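Local atomic coordinates of DUF952 domain-containing protein (Caulobacter vibrioides, PDB entry 2O0Q), a protein that is of unknown function but belongs to the DUF952 family, a member of the ADP-ribosyl clan. Residues T2-L8 with V57-A63; A42-A47 with V106-G110; K17-E23 with P87-S91. All coordinates share one frame; numbering follows the deposited sequence.

Interaction 1. Residues T2-L8 with V57-A63; sequences TLIYKIL and VLLAVEA
Ile4 and Val61 face each other as an antiparallel hydrogen-bonded pair, Ile4 N giving its proton to Val61 O at 2.7 Å and Val61 N returning one to Ile4 O. The same two-way exchange recurs at Lys6 with Leu59 and at Leu8 with Val57. A seventh bond closes the ladder where the chain leaves the strand: Ala63 N meets Thr2 O almost head-on at 2.7 Å. Residues of the intervening non-hydrogen-bonded pairs add CA-H...O contacts to the carbonyl one residue along, such as Tyr5 CA to Leu59 O at 3.2 Å. The strand axes approach to 4.4 Å and run at 149° to each other, a marked twist.

Tyr5, Ile7, Leu58 and Ala60 share one face. The Tyr5 ring meets its neighbours along the CD2-CE2 side: Leu58 CD1 comes in at the ring edge beside CD2, while Ala60 CB sits obliquely, 3.8 Å from CE2. Further along, Ile7 CG1 meets Leu58 CD2 at 3.9 Å. On the other face Ile4 holds CG1 between its backbone N and carbonyl carbon (chi1 50°), which sets it 3.9 Å from Val61 CB. Leu8 lies beside Val57 and near Leu59, its end not precisely placed.

The second shell differs between the faces. Ile7 continues onto Phe50 and Leu109, whereas Leu8, Val57 and Leu59 touch Trp13 of helix 10-19. Lys6 carries its ammonium away from Leu59 to a salt bridge with Asp28 and a hydrogen bond to His35 O, which would balance the charge of this buried lysine. Backbone bonds from Tyr5 to Ser37 and from Ala60 to Arg95 extend the ladder in both directions, placing this pair between strand 34-38 and the outermost strand 93-98 of a twisted six-stranded antiparallel sheet with helices on both faces, an alpha+beta arrangement.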
ATOM      1  N   THR A   2      -7.837 -12.414   1.669  1.00 26.24           N
ATOM      2  CA  THR A   2      -8.092 -10.951   1.537  1.00 24.67           C
ATOM      3  C   THR A   2      -6.839 -10.226   1.061  1.00 23.71           C
ATOM      4  O   THR A   2      -5.751 -10.433   1.596  1.00 23.84           O
ATOM      5  CB  THR A   2      -8.514 -10.331   2.889  1.00 26.16           C
ATOM      6  OG1 THR A   2      -9.675 -11.011   3.389  1.00 29.63           O
ATOM      7  CG2 THR A   2      -8.832  -8.843   2.723  1.00 25.59           C
ATOM      8  N   LEU A   3      -6.994  -9.382   0.049  1.00 20.79           N
ATOM      9  CA  LEU A   3      -5.866  -8.612  -0.457  1.00 19.38           C
ATOM     10  C   LEU A   3      -5.832  -7.244   0.209  1.00 19.23           C
ATOM     11  O   LEU A   3      -6.872  -6.623   0.421  1.00 18.13           O
ATOM     12  CB  LEU A   3      -5.976  -8.390  -1.967  1.00 17.76           C
ATOM     13  CG  LEU A   3      -5.719  -9.532  -2.943  1.00 17.17           C
ATOM     14  CD1 LEU A   3      -5.816  -8.990  -4.364  1.00 17.66           C
ATOM     15  CD2 LEU A   3      -4.345 -10.128  -2.697  1.00 16.69           C
ATOM     16  N   ILE A   4      -4.636  -6.784   0.556  1.00 16.03           N
ATOM     17  CA  ILE A   4      -4.494  -5.455   1.122  1.00 13.50           C
ATOM     18  C   ILE A   4      -3.520  -4.759   0.184  1.00 15.38           C
ATOM     19  O   ILE A   4      -2.794  -5.421  -0.572  1.00 14.30           O
ATOM     20  CB  ILE A   4      -3.984  -5.472   2.580  1.00 13.85           C
ATOM     21  CG1 ILE A   4      -2.738  -6.348   2.717  1.00 13.54           C
ATOM     22  CG2 ILE A   4      -5.108  -5.957   3.494  1.00 11.38           C
ATOM     23  CD1 ILE A   4      -2.134  -6.309   4.111  1.00 13.85           C
ATOM     24  N   TYR A   5      -3.511  -3.435   0.211  1.00 13.76           N
ATOM     25  CA  TYR A   5      -2.679  -2.692  -0.716  1.00 12.61           C
ATOM     26  C   TYR A   5      -1.768  -1.638  -0.131  1.00 13.05           C
ATOM     27  O   TYR A   5      -2.089  -0.983   0.860  1.00 11.51           O
ATOM     28  CB  TYR A   5      -3.564  -2.015  -1.759  1.00 13.43           C
ATOM     29  CG  TYR A   5      -4.482  -2.959  -2.499  1.00 14.39           C
ATOM     30  CD1 TYR A   5      -5.666  -3.422  -1.919  1.00 12.75           C
ATOM     31  CD2 TYR A   5      -4.151  -3.412  -3.772  1.00 13.26           C
ATOM     32  CE1 TYR A   5      -6.498  -4.319  -2.595  1.00 13.29           C
ATOM     33  CE2 TYR A   5      -4.966  -4.302  -4.456  1.00 14.15           C
ATOM     34  CZ  TYR A   5      -6.136  -4.754  -3.866  1.00 14.46           C
ATOM     35  OH  TYR A   5      -6.931  -5.642  -4.557  1.00 13.16           O
ATOM     36  N   LYS A   6      -0.631  -1.472  -0.795  1.00 12.37           N
ATOM     37  CA  LYS A   6       0.346  -0.479  -0.413  1.00 12.64           C
ATOM     38  C   LYS A   6       0.591   0.357  -1.656  1.00 13.25           C
ATOM     39  O   LYS A   6       0.727  -0.176  -2.765  1.00 14.37           O
ATOM     40  CB  LYS A   6       1.664  -1.135   0.024  1.00 11.57           C
ATOM     41  CG  LYS A   6       2.733  -0.128   0.469  1.00 12.68           C
ATOM     42  CD  LYS A   6       2.340   0.565   1.773  1.00 11.17           C
ATOM     43  CE  LYS A   6       3.128   1.853   1.999  1.00 13.24           C
ATOM     44  NZ  LYS A   6       2.730   2.537   3.279  1.00  9.76           N
ATOM     45  N   ILE A   7       0.620   1.669  -1.474  1.00 13.87           N
ATOM     46  CA  ILE A   7       0.898   2.588  -2.566  1.00 13.89           C
ATOM     47  C   ILE A   7       2.244   3.219  -2.224  1.00 14.51           C
ATOM     48  O   ILE A   7       2.435   3.697  -1.105  1.00 13.93           O
ATOM     49  CB  ILE A   7      -0.180   3.693  -2.659  1.00 14.84           C
ATOM     50  CG1 ILE A   7      -1.533   3.056  -2.988  1.00 15.28           C
ATOM     51  CG2 ILE A   7       0.211   4.724  -3.722  1.00 15.94           C
ATOM     52  CD1 ILE A   7      -2.712   4.022  -2.961  1.00 18.28           C
ATOM     53  N   LEU A   8       3.184   3.190  -3.167  1.00 14.38           N
ATOM     54  CA  LEU A   8       4.499   3.780  -2.935  1.00 13.55           C
ATOM     55  C   LEU A   8       5.135   4.205  -4.249  1.00 13.79           C
ATOM     56  O   LEU A   8       4.705   3.789  -5.330  1.00 14.25           O
ATOM     57  CB  LEU A   8       5.427   2.795  -2.200  1.00 14.60           C
ATOM     58  CG  LEU A   8       6.180   1.704  -2.975  1.00 14.51           C
ATOM     59  CD1 LEU A   8       7.125   0.990  -2.026  1.00 13.10           C
ATOM     60  CD2 LEU A   8       5.228   0.712  -3.587  1.00 15.53           C
ATOM     61  N   VAL A  57       3.438   3.057  -7.717  1.00 15.59           N
ATOM     62  CA  VAL A  57       3.222   1.636  -7.910  1.00 16.24           C
ATOM     63  C   VAL A  57       2.264   1.128  -6.841  1.00 15.80           C
ATOM     64  O   VAL A  57       2.294   1.575  -5.689  1.00 14.30           O
ATOM     65  CB  VAL A  57       4.561   0.846  -7.866  1.00 17.37           C
ATOM     66  CG1 VAL A  57       5.369   1.266  -6.674  1.00 21.24           C
ATOM     67  CG2 VAL A  57       4.286  -0.663  -7.834  1.00 18.78           C
ATOM     68  N   LEU A  58       1.392   0.214  -7.243  1.00 15.30           N
ATOM     69  CA  LEU A  58       0.415  -0.377  -6.342  1.00 14.49           C
ATOM     70  C   LEU A  58       0.833  -1.815  -6.055  1.00 14.25           C
ATOM     71  O   LEU A  58       1.026  -2.604  -6.982  1.00 13.27           O
ATOM     72  CB  LEU A  58      -0.972  -0.356  -7.001  1.00 14.49           C
ATOM     73  CG  LEU A  58      -2.219  -0.876  -6.275  1.00 15.20           C
ATOM     74  CD1 LEU A  58      -2.116  -2.367  -6.063  1.00 20.14           C
ATOM     75  CD2 LEU A  58      -2.397  -0.145  -4.950  1.00 13.54           C
ATOM     76  N   LEU A  59       0.981  -2.154  -4.776  1.00 13.88           N
ATOM     77  CA  LEU A  59       1.349  -3.513  -4.401  1.00 13.47           C
ATOM     78  C   LEU A  59       0.129  -4.194  -3.796  1.00 15.97           C
ATOM     79  O   LEU A  59      -0.479  -3.671  -2.858  1.00 16.51           O
ATOM     80  CB  LEU A  59       2.481  -3.528  -3.365  1.00 12.24           C
ATOM     81  CG  LEU A  59       3.800  -2.798  -3.635  1.00 10.70           C
ATOM     82  CD1 LEU A  59       4.673  -2.884  -2.387  1.00 11.37           C
ATOM     83  CD2 LEU A  59       4.518  -3.390  -4.851  1.00 11.21           C
ATOM     84  N   ALA A  60      -0.228  -5.351  -4.348  1.00 14.80           N
ATOM     85  CA  ALA A  60      -1.359  -6.135  -3.859  1.00 16.61           C
ATOM     86  C   ALA A  60      -0.769  -7.238  -2.989  1.00 17.19           C
ATOM     87  O   ALA A  60       0.108  -7.987  -3.431  1.00 16.65           O
ATOM     88  CB  ALA A  60      -2.129  -6.733  -5.028  1.00 16.18           C
ATOM     89  N   VAL A  61      -1.256  -7.339  -1.756  1.00 17.06           N
ATOM     90  CA  VAL A  61      -0.735  -8.316  -0.809  1.00 17.91           C
ATOM     91  C   VAL A  61      -1.790  -9.200  -0.146  1.00 19.27           C
ATOM     92  O   VAL A  61      -2.826  -8.711   0.310  1.00 19.52           O
ATOM     93  CB  VAL A  61       0.059  -7.590   0.305  1.00 16.83           C
ATOM     94  CG1 VAL A  61       0.520  -8.582   1.348  1.00 16.84           C
ATOM     95  CG2 VAL A  61       1.247  -6.847  -0.300  1.00 16.71           C
ATOM     96  N   GLU A  62      -1.519 -10.502  -0.091  1.00 19.70           N
ATOM     97  CA  GLU A  62      -2.441 -11.430   0.553  1.00 22.10           C
ATOM     98  C   GLU A  62      -2.243 -11.232   2.053  1.00 21.40           C
ATOM     99  O   GLU A  62      -1.148 -11.442   2.568  1.00 21.55           O
ATOM    100  CB  GLU A  62      -2.112 -12.872   0.168  1.00 24.35           C
ATOM    101  CG  GLU A  62      -3.321 -13.779   0.209  1.00 30.95           C
ATOM    102  CD  GLU A  62      -4.320 -13.439  -0.880  1.00 32.89           C
ATOM    103  OE1 GLU A  62      -5.531 -13.674  -0.681  1.00 34.70           O
ATOM    104  OE2 GLU A  62      -3.888 -12.944  -1.944  1.00 34.28           O
ATOM    105  N   ALA A  63      -3.302 -10.835   2.751  1.00 21.93           N
ATOM    106  CA  ALA A  63      -3.218 -10.567   4.184  1.00 23.14           C
ATOM    107  C   ALA A  63      -3.047 -11.774   5.106  1.00 24.30           C
ATOM    108  O   ALA A  63      -2.210 -11.751   6.006  1.00 23.52           O
ATOM    109  CB  ALA A  63      -4.435  -9.760   4.625  1.00 22.53           C
TER

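Interaction 2. Residues A42-A47 with V106-G110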
ATOM      1  N   ALA A  42      -8.759   1.619  -0.314  1.00 15.93           N
ATOM      2  CA  ALA A  42      -7.615   1.973  -1.157  1.00 14.33           C
ATOM      3  C   ALA A  42      -7.736   3.239  -1.998  1.00 13.97           C
ATOM      4  O   ALA A  42      -6.817   4.058  -2.022  1.00 10.39           O
ATOM      5  CB  ALA A  42      -7.262   0.799  -2.062  1.00 14.65           C
ATOM      6  N   GLN A  43      -8.847   3.403  -2.710  1.00 12.47           N
ATOM      7  CA  GLN A  43      -9.004   4.588  -3.541  1.00 14.31           C
ATOM      8  C   GLN A  43      -8.984   5.873  -2.712  1.00 15.67           C
ATOM      9  O   GLN A  43      -8.392   6.871  -3.123  1.00 15.76           O
ATOM     10  CB  GLN A  43     -10.297   4.504  -4.353  1.00 15.26           C
ATOM     11  CG  GLN A  43     -10.465   5.631  -5.365  1.00 17.07           C
ATOM     12  CD  GLN A  43      -9.340   5.687  -6.385  1.00 14.66           C
ATOM     13  OE1 GLN A  43      -8.548   6.637  -6.405  1.00 17.14           O
ATOM     14  NE2 GLN A  43      -9.261   4.674  -7.234  1.00 12.71           N
ATOM     15  N   GLU A  44      -9.626   5.858  -1.545  1.00 15.00           N
ATOM     16  CA  GLU A  44      -9.649   7.048  -0.701  1.00 15.65           C
ATOM     17  C   GLU A  44      -8.235   7.353  -0.213  1.00 14.22           C
ATOM     18  O   GLU A  44      -7.833   8.517  -0.132  1.00 14.12           O
ATOM     19  CB  GLU A  44     -10.588   6.868   0.502  1.00 17.74           C
ATOM     20  CG  GLU A  44     -10.892   8.196   1.216  1.00 20.96           C
ATOM     21  CD  GLU A  44     -11.912   8.075   2.339  1.00 23.85           C
ATOM     22  OE1 GLU A  44     -12.988   7.481   2.117  1.00 21.84           O
ATOM     23  OE2 GLU A  44     -11.644   8.588   3.448  1.00 25.07           O
ATOM     24  N   THR A  45      -7.481   6.306   0.108  1.00 13.64           N
ATOM     25  CA  THR A  45      -6.102   6.488   0.563  1.00 13.16           C
ATOM     26  C   THR A  45      -5.289   7.144  -0.554  1.00 13.78           C
ATOM     27  O   THR A  45      -4.488   8.052  -0.310  1.00 12.91           O
ATOM     28  CB  THR A  45      -5.459   5.128   0.933  1.00 14.02           C
ATOM     29  OG1 THR A  45      -6.138   4.577   2.067  1.00 16.55           O
ATOM     30  CG2 THR A  45      -3.975   5.297   1.274  1.00 13.42           C
ATOM     31  N   ALA A  46      -5.504   6.685  -1.782  1.00 11.90           N
ATOM     32  CA  ALA A  46      -4.787   7.234  -2.927  1.00 12.38           C
ATOM     33  C   ALA A  46      -5.128   8.712  -3.107  1.00 12.59           C
ATOM     34  O   ALA A  46      -4.249   9.549  -3.300  1.00 12.00           O
ATOM     35  CB  ALA A  46      -5.141   6.441  -4.202  1.00 11.64           C
ATOM     36  N   ALA A  47      -6.414   9.032  -3.023  1.00 11.02           N
ATOM     37  CA  ALA A  47      -6.876  10.403  -3.192  1.00 11.91           C
ATOM     38  C   ALA A  47      -6.391  11.314  -2.075  1.00 13.19           C
ATOM     39  O   ALA A  47      -6.145  12.495  -2.285  1.00 12.43           O
ATOM     40  CB  ALA A  47      -8.395  10.430  -3.243  1.00 12.05           C
ATOM     41  N   VAL A 106      -5.484  12.427  -9.177  1.00 13.38           N
ATOM     42  CA  VAL A 106      -5.731  11.308  -8.268  1.00 12.98           C
ATOM     43  C   VAL A 106      -5.385   9.982  -8.946  1.00 13.09           C
ATOM     44  O   VAL A 106      -5.820   9.715 -10.070  1.00 14.15           O
ATOM     45  CB  VAL A 106      -7.215  11.249  -7.832  1.00 14.00           C
ATOM     46  CG1 VAL A 106      -7.451  10.038  -6.922  1.00 12.89           C
ATOM     47  CG2 VAL A 106      -7.600  12.536  -7.125  1.00 16.57           C
ATOM     48  N   PRO A 107      -4.585   9.140  -8.276  1.00 12.54           N
ATOM     49  CA  PRO A 107      -4.198   7.839  -8.833  1.00 11.98           C
ATOM     50  C   PRO A 107      -5.443   6.964  -9.036  1.00 12.40           C
ATOM     51  O   PRO A 107      -6.287   6.859  -8.145  1.00 13.77           O
ATOM     52  CB  PRO A 107      -3.268   7.267  -7.763  1.00 10.86           C
ATOM     53  CG  PRO A 107      -2.675   8.511  -7.124  1.00 11.10           C
ATOM     54  CD  PRO A 107      -3.893   9.393  -6.997  1.00 10.38           C
ATOM     55  N   GLN A 108      -5.561   6.339 -10.203  1.00 12.14           N
ATOM     56  CA  GLN A 108      -6.720   5.490 -10.479  1.00 13.13           C
ATOM     57  C   GLN A 108      -6.476   4.051 -10.031  1.00 12.89           C
ATOM     58  O   GLN A 108      -5.596   3.377 -10.561  1.00 12.54           O
ATOM     59  CB  GLN A 108      -7.053   5.505 -11.975  1.00 15.61           C
ATOM     60  CG  GLN A 108      -7.422   6.868 -12.535  1.00 17.95           C
ATOM     61  CD  GLN A 108      -7.910   6.791 -13.973  1.00 19.89           C
ATOM     62  OE1 GLN A 108      -7.177   6.371 -14.870  1.00 21.63           O
ATOM     63  NE2 GLN A 108      -9.157   7.194 -14.198  1.00 20.30           N
ATOM     64  N   LEU A 109      -7.258   3.576  -9.064  1.00 13.15           N
ATOM     65  CA  LEU A 109      -7.102   2.205  -8.574  1.00 14.34           C
ATOM     66  C   LEU A 109      -8.243   1.297  -9.021  1.00 13.79           C
ATOM     67  O   LEU A 109      -8.144   0.074  -8.924  1.00 15.30           O
ATOM     68  CB  LEU A 109      -7.044   2.173  -7.044  1.00 12.90           C
ATOM     69  CG  LEU A 109      -5.973   2.966  -6.299  1.00 15.41           C
ATOM     70  CD1 LEU A 109      -5.795   2.345  -4.918  1.00 14.80           C
ATOM     71  CD2 LEU A 109      -4.670   2.940  -7.048  1.00 15.22           C
ATOM     72  N   GLY A 110      -9.319   1.910  -9.503  1.00 14.18           N
ATOM     73  CA  GLY A 110     -10.496   1.178  -9.934  1.00 14.67           C
ATOM     74  C   GLY A 110     -10.311  -0.164 -10.619  1.00 16.12           C
ATOM     75  O   GLY A 110     -10.673  -1.204 -10.063  1.00 14.99           O
TER
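The side-chain amide of Gln43 directs its outer end at the backbone of Pro107 and Leu109; Leu109 CB lies well above the amide plane on one side, and Val106 CG1 approaches near the edge, slightly to the other side. As modelled, OE1 lies 2.9 Å from Pro107 O and NE2 lies 2.9 Å from Leu109 N; the amide is probably turned over, and the reversed placement might let it bond to both. CG stands anti to the backbone N (chi1 -174°) and the chain bends at chi2, which brings the group across from the helix to the loop. The Pro107 ring meets the helix through two of its atoms: CD approaches Ala46 O at 3.7 Å, and CB approaches Ala46 CB at 4.1 Å.

The 106-110 segment belongs to the connection between strand 93-98 and helix 110-114, laid against the alanine-lined flank of helix 39-49, one of the helices that cover the central sheet. Ala42 and Ala46, a turn apart, offer short side chains, and Leu109 settles over both, with CD1 3.6 Å from Ala42 CB and CG 4.1 Å from Ala46 CB. At the other end Val106 CG1 rests 3.8 Å from Ala47 CB. Pro107 also touches Phe50 and Leu101, while Leu109 reaches on to Leu99 and to Ile7 of the sheet. Val106 N is bonded to Asp102 OD2, and Gln108 to Asp100 through the backbone.

Interaction 3. Residues K17-E23 with P87-S91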
ATOM      1  N   LYS A  17      13.227  -3.735  -3.610  1.00 19.06           N
ATOM      2  CA  LYS A  17      13.657  -4.942  -4.302  1.00 19.72           C
ATOM      3  C   LYS A  17      15.163  -5.175  -4.170  1.00 21.01           C
ATOM      4  O   LYS A  17      15.620  -6.320  -4.143  1.00 20.29           O
ATOM      5  CB  LYS A  17      13.250  -4.879  -5.778  1.00 22.45           C
ATOM      6  CG  LYS A  17      11.743  -4.916  -5.986  1.00 23.20           C
ATOM      7  CD  LYS A  17      11.368  -5.330  -7.398  1.00 27.15           C
ATOM      8  CE  LYS A  17      11.840  -4.333  -8.433  1.00 29.03           C
ATOM      9  NZ  LYS A  17      11.511  -4.801  -9.814  1.00 28.96           N
ATOM     10  N   ALA A  18      15.926  -4.090  -4.073  1.00 19.69           N
ATOM     11  CA  ALA A  18      17.375  -4.187  -3.940  1.00 20.27           C
ATOM     12  C   ALA A  18      17.773  -4.661  -2.544  1.00 19.34           C
ATOM     13  O   ALA A  18      18.907  -5.087  -2.320  1.00 19.55           O
ATOM     14  CB  ALA A  18      18.013  -2.841  -4.237  1.00 19.47           C
ATOM     15  N   GLN A  19      16.832  -4.592  -1.606  1.00 19.80           N
ATOM     16  CA  GLN A  19      17.091  -5.011  -0.232  1.00 20.85           C
ATOM     17  C   GLN A  19      16.389  -6.324   0.121  1.00 18.53           C
ATOM     18  O   GLN A  19      16.706  -6.949   1.131  1.00 19.77           O
ATOM     19  CB  GLN A  19      16.649  -3.913   0.743  1.00 23.07           C
ATOM     20  CG  GLN A  19      17.360  -2.581   0.536  1.00 28.25           C
ATOM     21  CD  GLN A  19      18.859  -2.667   0.788  1.00 32.99           C
ATOM     22  OE1 GLN A  19      19.623  -1.784   0.381  1.00 35.53           O
ATOM     23  NE2 GLN A  19      19.287  -3.725   1.472  1.00 34.26           N
ATOM     24  N   GLY A  20      15.441  -6.740  -0.710  1.00 19.16           N
ATOM     25  CA  GLY A  20      14.714  -7.970  -0.441  1.00 19.34           C
ATOM     26  C   GLY A  20      13.431  -7.737   0.341  1.00 19.23           C
ATOM     27  O   GLY A  20      12.615  -8.648   0.507  1.00 19.76           O
ATOM     28  N   ARG A  21      13.251  -6.515   0.834  1.00 18.57           N
ATOM     29  CA  ARG A  21      12.050  -6.186   1.592  1.00 17.60           C
ATOM     30  C   ARG A  21      11.800  -4.683   1.657  1.00 16.32           C
ATOM     31  O   ARG A  21      12.726  -3.880   1.522  1.00 15.13           O
ATOM     32  CB  ARG A  21      12.133  -6.770   3.013  1.00 18.18           C
ATOM     33  CG  ARG A  21      13.053  -6.042   4.009  1.00 21.43           C
ATOM     34  CD  ARG A  21      14.534  -6.166   3.670  1.00 22.34           C
ATOM     35  NE  ARG A  21      15.383  -5.638   4.740  1.00 26.37           N
ATOM     36  CZ  ARG A  21      15.668  -6.282   5.871  1.00 27.98           C
ATOM     37  NH1 ARG A  21      15.183  -7.498   6.096  1.00 28.05           N
ATOM     38  NH2 ARG A  21      16.435  -5.707   6.788  1.00 28.26           N
ATOM     39  N   PHE A  22      10.538  -4.315   1.848  1.00 14.83           N
ATOM     40  CA  PHE A  22      10.145  -2.915   1.950  1.00 15.61           C
ATOM     41  C   PHE A  22      10.024  -2.600   3.434  1.00 15.44           C
ATOM     42  O   PHE A  22       9.206  -3.195   4.137  1.00 16.36           O
ATOM     43  CB  PHE A  22       8.802  -2.691   1.243  1.00 15.62           C
ATOM     44  CG  PHE A  22       8.262  -1.293   1.383  1.00 16.69           C
ATOM     45  CD1 PHE A  22       9.021  -0.197   0.994  1.00 17.85           C
ATOM     46  CD2 PHE A  22       6.981  -1.074   1.897  1.00 17.75           C
ATOM     47  CE1 PHE A  22       8.513   1.097   1.114  1.00 16.66           C
ATOM     48  CE2 PHE A  22       6.469   0.210   2.021  1.00 16.97           C
ATOM     49  CZ  PHE A  22       7.233   1.296   1.630  1.00 17.19           C
ATOM     50  N   GLU A  23      10.845  -1.676   3.917  1.00 16.32           N
ATOM     51  CA  GLU A  23      10.822  -1.331   5.330  1.00 17.32           C
ATOM     52  C   GLU A  23       9.823  -0.241   5.666  1.00 16.21           C
ATOM     53  O   GLU A  23       9.573   0.039   6.837  1.00 16.39           O
ATOM     54  CB  GLU A  23      12.222  -0.931   5.790  1.00 21.59           C
ATOM     55  CG  GLU A  23      13.258  -1.998   5.474  1.00 26.37           C
ATOM     56  CD  GLU A  23      14.599  -1.722   6.107  1.00 31.89           C
ATOM     57  OE1 GLU A  23      15.125  -0.603   5.920  1.00 34.10           O
ATOM     58  OE2 GLU A  23      15.128  -2.628   6.787  1.00 34.13           O
ATOM     59  N   PRO A  87       8.794  -5.217   8.309  1.00 17.89           N
ATOM     60  CA  PRO A  87       8.949  -4.917   6.883  1.00 18.46           C
ATOM     61  C   PRO A  87       8.189  -5.913   6.009  1.00 18.65           C
ATOM     62  O   PRO A  87       7.982  -7.066   6.396  1.00 18.54           O
ATOM     63  CB  PRO A  87      10.466  -4.969   6.677  1.00 19.16           C
ATOM     64  CG  PRO A  87      10.949  -5.849   7.801  1.00 21.18           C
ATOM     65  CD  PRO A  87      10.098  -5.424   8.956  1.00 19.34           C
ATOM     66  N   LEU A  88       7.751  -5.455   4.840  1.00 17.20           N
ATOM     67  CA  LEU A  88       7.025  -6.314   3.912  1.00 16.60           C
ATOM     68  C   LEU A  88       8.018  -6.977   2.972  1.00 16.91           C
ATOM     69  O   LEU A  88       8.767  -6.305   2.266  1.00 16.27           O
ATOM     70  CB  LEU A  88       6.019  -5.500   3.102  1.00 15.03           C
ATOM     71  CG  LEU A  88       5.245  -6.201   1.988  1.00 16.80           C
ATOM     72  CD1 LEU A  88       4.274  -7.203   2.593  1.00 15.73           C
ATOM     73  CD2 LEU A  88       4.501  -5.162   1.168  1.00 15.41           C
ATOM     74  N   LEU A  89       8.031  -8.303   2.974  1.00 16.93           N
ATOM     75  CA  LEU A  89       8.932  -9.049   2.111  1.00 17.13           C
ATOM     76  C   LEU A  89       8.552  -8.841   0.654  1.00 17.86           C
ATOM     77  O   LEU A  89       7.370  -8.754   0.318  1.00 16.55           O
ATOM     78  CB  LEU A  89       8.862 -10.538   2.450  1.00 18.27           C
ATOM     79  CG  LEU A  89       9.971 -11.177   3.292  1.00 18.26           C
ATOM     80  CD1 LEU A  89      10.489 -10.226   4.354  1.00 19.89           C
ATOM     81  CD2 LEU A  89       9.430 -12.458   3.903  1.00 18.16           C
ATOM     82  N   VAL A  90       9.554  -8.749  -0.215  1.00 17.64           N
ATOM     83  CA  VAL A  90       9.282  -8.574  -1.636  1.00 18.15           C
ATOM     84  C   VAL A  90       8.505  -9.792  -2.121  1.00 18.09           C
ATOM     85  O   VAL A  90       7.632  -9.681  -2.982  1.00 16.10           O
ATOM     86  CB  VAL A  90      10.594  -8.426  -2.448  1.00 18.06           C
ATOM     87  CG1 VAL A  90      10.308  -8.504  -3.938  1.00 21.17           C
ATOM     88  CG2 VAL A  90      11.248  -7.095  -2.120  1.00 18.65           C
ATOM     89  N   SER A  91       8.815 -10.950  -1.539  1.00 18.65           N
ATOM     90  CA  SER A  91       8.158 -12.206  -1.900  1.00 19.19           C
ATOM     91  C   SER A  91       6.705 -12.280  -1.434  1.00 19.42           C
ATOM     92  O   SER A  91       5.951 -13.153  -1.868  1.00 19.81           O
ATOM     93  CB  SER A  91       8.927 -13.395  -1.313  1.00 19.53           C
ATOM     94  OG  SER A  91       8.933 -13.360   0.105  1.00 19.04           O
TER
HETATM   95  O   HOH W   1      11.563 -11.193  -0.246  1.00 11.52           O
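Arg21 lies across from Leu89 in an antiparallel non-hydrogen-bonded pair, and its side chain runs outward beside the neighbouring strand. CB sits 3.5 Å from Leu88 O and also touches Leu89, through CA and CD1. From there CG, placed between the backbone N and the carbonyl carbon (chi1 76°), turns along Pro87 and comes to 3.9 Å from its CB, the two side chains lying side by side and pointing the same way. A bend at chi2 then takes the chain away from the 87-91 segment, and at the tip NH2 forms a salt bridge of 3.3 Å with Glu23 OE2. The aliphatic half of the arginine thus packs on the proline, while the charged end is paired within its own segment.

Behind this side chain the backbones are joined at Phe22 and Leu88, which exchange bonds in both directions: Phe22 N to Leu88 O at 2.7 Å and Leu88 N to Phe22 O at 2.8 Å. Their side chains turn to the face away from Arg21, where the Phe22 ring reaches Lys6, Leu8 and Ala16.

Gly20 carries the third link. Its carbonyl O accepts the N-H of Val90, N to O 3.1 Å, with the donor well out of the carbonyl plane, and takes a second proton from a water that in turn accepts the N-H of Ser91. Val90 CG2 lies close over the same group, 3.3 Å from Gly20 O, and Val90 also touches Trp13. The positive phi of Gly20 (93°) turns the chain out of helix 10-19 and straight into strand 21-22. The result is a helix end running directly into a minimal two-stranded antiparallel ribbon, 21-22 with 88-89, a small sheet separate from the six-stranded one.

Interaction 1 is central, with its middle about 12 Å from that of interaction 2 and about 13 Å from that of interaction 3. The other two lie on opposite sides of the chain's centre, their nearest atoms about 12 Å apart; they do not touch each other, but each packs against the strand pair. Ile7 CD1 reaches Ala46 CB of interaction 2 at 3.6 Å and Leu109 CD1 at 4.0 Å. From the other face, Lys6 CE lies 3.7 Å from Phe22 CE2 of interaction 3, and Val61 CG2 lies 3.9 Å from Leu88 CD2. The segments of all three alternate along the chain, and each contact joins parts of the sequence that are far apart.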